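Local structure of nitroreductase family protein (Clostridium novyi, 3G14) at residues Y120-I125 with T149-P154. The protein probably works as an oxidoreductase of the nitroreductase family, whose members typically use bound FMN to reduce their substrates. Residues are numbered along the deposited sequence; the frame is centred on the assembly and turned at random.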
ATOM      1  N   TYR B 120      -5.846  16.977   4.550  1.00 18.04           N
ATOM      2  CA  TYR B 120      -6.806  16.176   5.294  1.00 17.34           C
ATOM      3  C   TYR B 120      -6.128  15.075   6.108  1.00 18.06           C
ATOM      4  O   TYR B 120      -5.164  14.466   5.673  1.00 23.06           O
ATOM      5  CB  TYR B 120      -7.850  15.562   4.343  1.00 17.68           C
ATOM      6  CG  TYR B 120      -8.704  16.580   3.601  1.00 13.41           C
ATOM      7  CD1 TYR B 120      -9.349  17.606   4.281  1.00 15.93           C
ATOM      8  CD2 TYR B 120      -8.878  16.484   2.223  1.00 20.21           C
ATOM      9  CE1 TYR B 120     -10.129  18.539   3.592  1.00 18.80           C
ATOM     10  CE2 TYR B 120      -9.659  17.405   1.518  1.00 20.59           C
ATOM     11  CZ  TYR B 120     -10.278  18.434   2.207  1.00 18.29           C
ATOM     12  OH  TYR B 120     -11.051  19.338   1.514  1.00 19.50           O
ATOM     13  N   GLY B 121      -6.673  14.828   7.291  1.00 21.39           N
ATOM     14  CA  GLY B 121      -6.294  13.715   8.139  1.00 20.77           C
ATOM     15  C   GLY B 121      -7.027  12.418   7.763  1.00 17.64           C
ATOM     16  O   GLY B 121      -8.131  12.441   7.245  1.00 16.14           O
ATOM     17  N   THR B 122      -6.374  11.294   8.066  1.00 17.31           N
ATOM     18  CA  THR B 122      -6.945   9.963   7.903  1.00 15.41           C
ATOM     19  C   THR B 122      -6.499   9.083   9.070  1.00 16.65           C
ATOM     20  O   THR B 122      -5.659   9.471   9.897  1.00 16.61           O
ATOM     21  CB  THR B 122      -6.450   9.288   6.599  1.00 18.32           C
ATOM     22  OG1 THR B 122      -5.035   9.436   6.532  1.00 22.76           O
ATOM     23  CG2 THR B 122      -7.101   9.901   5.370  1.00 17.57           C
ATOM     24  N   CYS B 123      -7.080   7.898   9.147  1.00 17.19           N
ATOM     25  CA  CYS B 123      -6.657   6.931  10.142  1.00 16.19           C
ATOM     26  C   CYS B 123      -7.013   5.556   9.640  1.00 16.08           C
ATOM     27  O   CYS B 123      -8.176   5.268   9.425  1.00 15.06           O
ATOM     28  CB  CYS B 123      -7.342   7.208  11.485  1.00 15.43           C
ATOM     29  SG  CYS B 123      -6.738   6.155  12.817  1.00 24.71           S
ATOM     30  N   TRP B 124      -6.008   4.710   9.401  1.00 13.85           N
ATOM     31  CA  TRP B 124      -6.292   3.319   8.967  1.00 16.27           C
ATOM     32  C   TRP B 124      -7.106   2.565   9.986  1.00 13.31           C
ATOM     33  O   TRP B 124      -6.728   2.460  11.145  1.00 12.97           O
ATOM     34  CB  TRP B 124      -5.002   2.562   8.723  1.00 16.31           C
ATOM     35  CG  TRP B 124      -4.392   2.725   7.386  1.00 15.47           C
ATOM     36  CD1 TRP B 124      -3.490   3.683   6.999  1.00 16.22           C
ATOM     37  CD2 TRP B 124      -4.505   1.814   6.286  1.00 14.68           C
ATOM     38  NE1 TRP B 124      -3.092   3.470   5.698  1.00 17.08           N
ATOM     39  CE2 TRP B 124      -3.717   2.343   5.224  1.00 17.26           C
ATOM     40  CE3 TRP B 124      -5.243   0.658   6.069  1.00 16.17           C
ATOM     41  CZ2 TRP B 124      -3.620   1.716   3.976  1.00 17.06           C
ATOM     42  CZ3 TRP B 124      -5.125   0.010   4.822  1.00 20.73           C
ATOM     43  CH2 TRP B 124      -4.319   0.550   3.800  1.00 21.04           C
ATOM     44  N   ILE B 125      -8.241   2.023   9.571  1.00 13.42           N
ATOM     45  CA  ILE B 125      -9.043   1.133  10.456  1.00 14.36           C
ATOM     46  C   ILE B 125      -9.344  -0.178   9.745  1.00 15.64           C
ATOM     47  O   ILE B 125     -10.013  -0.187   8.694  1.00 17.09           O
ATOM     48  CB  ILE B 125     -10.380   1.839  10.882  1.00 14.28           C
ATOM     49  CG1 ILE B 125     -10.119   3.185  11.591  1.00 18.23           C
ATOM     50  CG2 ILE B 125     -11.305   0.847  11.693  1.00 13.34           C
ATOM     51  CD1 ILE B 125     -11.326   4.162  11.621  1.00 16.66           C
ATOM     52  N   THR B 149     -11.307   4.573   6.438  1.00 17.04           N
ATOM     53  CA  THR B 149     -10.700   5.695   7.130  1.00 14.72           C
ATOM     54  C   THR B 149     -11.643   6.890   7.197  1.00 13.99           C
ATOM     55  O   THR B 149     -12.350   7.210   6.192  1.00 15.01           O
ATOM     56  CB  THR B 149      -9.385   6.126   6.407  1.00 15.75           C
ATOM     57  OG1 THR B 149      -8.844   7.326   7.003  1.00 16.05           O
ATOM     58  CG2 THR B 149      -9.650   6.380   4.940  1.00 14.99           C
ATOM     59  N   PRO B 150     -11.639   7.595   8.349  1.00 16.32           N
ATOM     60  CA  PRO B 150     -12.253   8.921   8.340  1.00 14.85           C
ATOM     61  C   PRO B 150     -11.444   9.852   7.415  1.00 17.07           C
ATOM     62  O   PRO B 150     -10.285   9.599   7.120  1.00 17.08           O
ATOM     63  CB  PRO B 150     -12.081   9.401   9.781  1.00 15.91           C
ATOM     64  CG  PRO B 150     -10.848   8.614  10.275  1.00 17.85           C
ATOM     65  CD  PRO B 150     -11.002   7.288   9.656  1.00 15.45           C
ATOM     66  N   LEU B 151     -12.074  10.925   6.989  1.00 17.55           N
ATOM     67  CA  LEU B 151     -11.415  11.951   6.162  1.00 17.43           C
ATOM     68  C   LEU B 151     -11.919  13.282   6.685  1.00 14.23           C
ATOM     69  O   LEU B 151     -13.135  13.503   6.746  1.00 14.78           O
ATOM     70  CB  LEU B 151     -11.804  11.768   4.694  1.00 16.85           C
ATOM     71  CG  LEU B 151     -11.011  12.690   3.751  1.00 20.50           C
ATOM     72  CD1 LEU B 151      -9.593  12.147   3.683  1.00 19.39           C
ATOM     73  CD2 LEU B 151     -11.682  12.761   2.373  1.00 23.24           C
ATOM     74  N   GLY B 152     -11.005  14.165   7.088  1.00 17.57           N
ATOM     75  CA  GLY B 152     -11.403  15.481   7.587  1.00 19.08           C
ATOM     76  C   GLY B 152     -10.202  16.403   7.764  1.00 16.20           C
ATOM     77  O   GLY B 152      -9.052  15.983   7.716  1.00 15.98           O
ATOM     78  N   VAL B 153     -10.477  17.667   7.997  1.00 18.27           N
ATOM     79  CA  VAL B 153      -9.426  18.542   8.453  1.00 17.28           C
ATOM     80  C   VAL B 153      -9.072  18.207   9.914  1.00 17.62           C
ATOM     81  O   VAL B 153      -9.950  18.185  10.766  1.00 16.86           O
ATOM     82  CB  VAL B 153      -9.871  19.990   8.369  1.00 18.78           C
ATOM     83  CG1 VAL B 153      -8.748  20.886   8.852  1.00 20.39           C
ATOM     84  CG2 VAL B 153     -10.308  20.295   6.948  1.00 19.15           C
ATOM     85  N   PRO B 154      -7.800  17.916  10.213  1.00 20.97           N
ATOM     86  CA  PRO B 154      -7.486  17.658  11.628  1.00 22.63           C
ATOM     87  C   PRO B 154      -7.707  18.841  12.536  1.00 24.47           C
ATOM     88  O   PRO B 154      -7.483  20.006  12.128  1.00 23.27           O
ATOM     89  CB  PRO B 154      -5.994  17.318  11.604  1.00 22.86           C
ATOM     90  CG  PRO B 154      -5.753  16.841  10.170  1.00 27.12           C
ATOM     91  CD  PRO B 154      -6.616  17.749   9.361  1.00 22.11           C
TER
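Gly121 and Gly152 form a single antiparallel, hydrogen-bonded bridge: Gly121 N donates to Gly152 O at 2.7 Å, while the return bond, Gly152 N to Gly121 O, is weak at 3.4 Å. Pro154 lays its CG against the CA of Gly121 (3.8 Å), the absence of a side chain there allowing this close approach. Val153 CG2 meets the edge of the Tyr120 ring in its plane, 3.8 Å from CE1; the Tyr120 hydroxyl is hydrogen-bonded to the backbone N of Asp23. Leu151 CD1 fits between Tyr120 CB and Thr122 CG2, with helices 24-35 and 99-117 packing beside these side chains. The ring of Pro150 meets two side chains along its CG-CD edge: CG lies against Cys123 CB, and CD is 3.7 Å from Ile125 CD1. At Thr149 a side chain replaces the backbone partner: OG1, anti to the backbone N (chi1 174°), accepts from Cys123 N at 2.8 Å (165° at the hydrogen) and donates to Pro150 O. The loop after helix 99-117 thus runs along the edge of strand 144-151, opposite its sheet neighbour 80-86. Chemically, Thr149 OG1 serves as both acceptor and donor, satisfying a buried amide where regular strand pairing is absent.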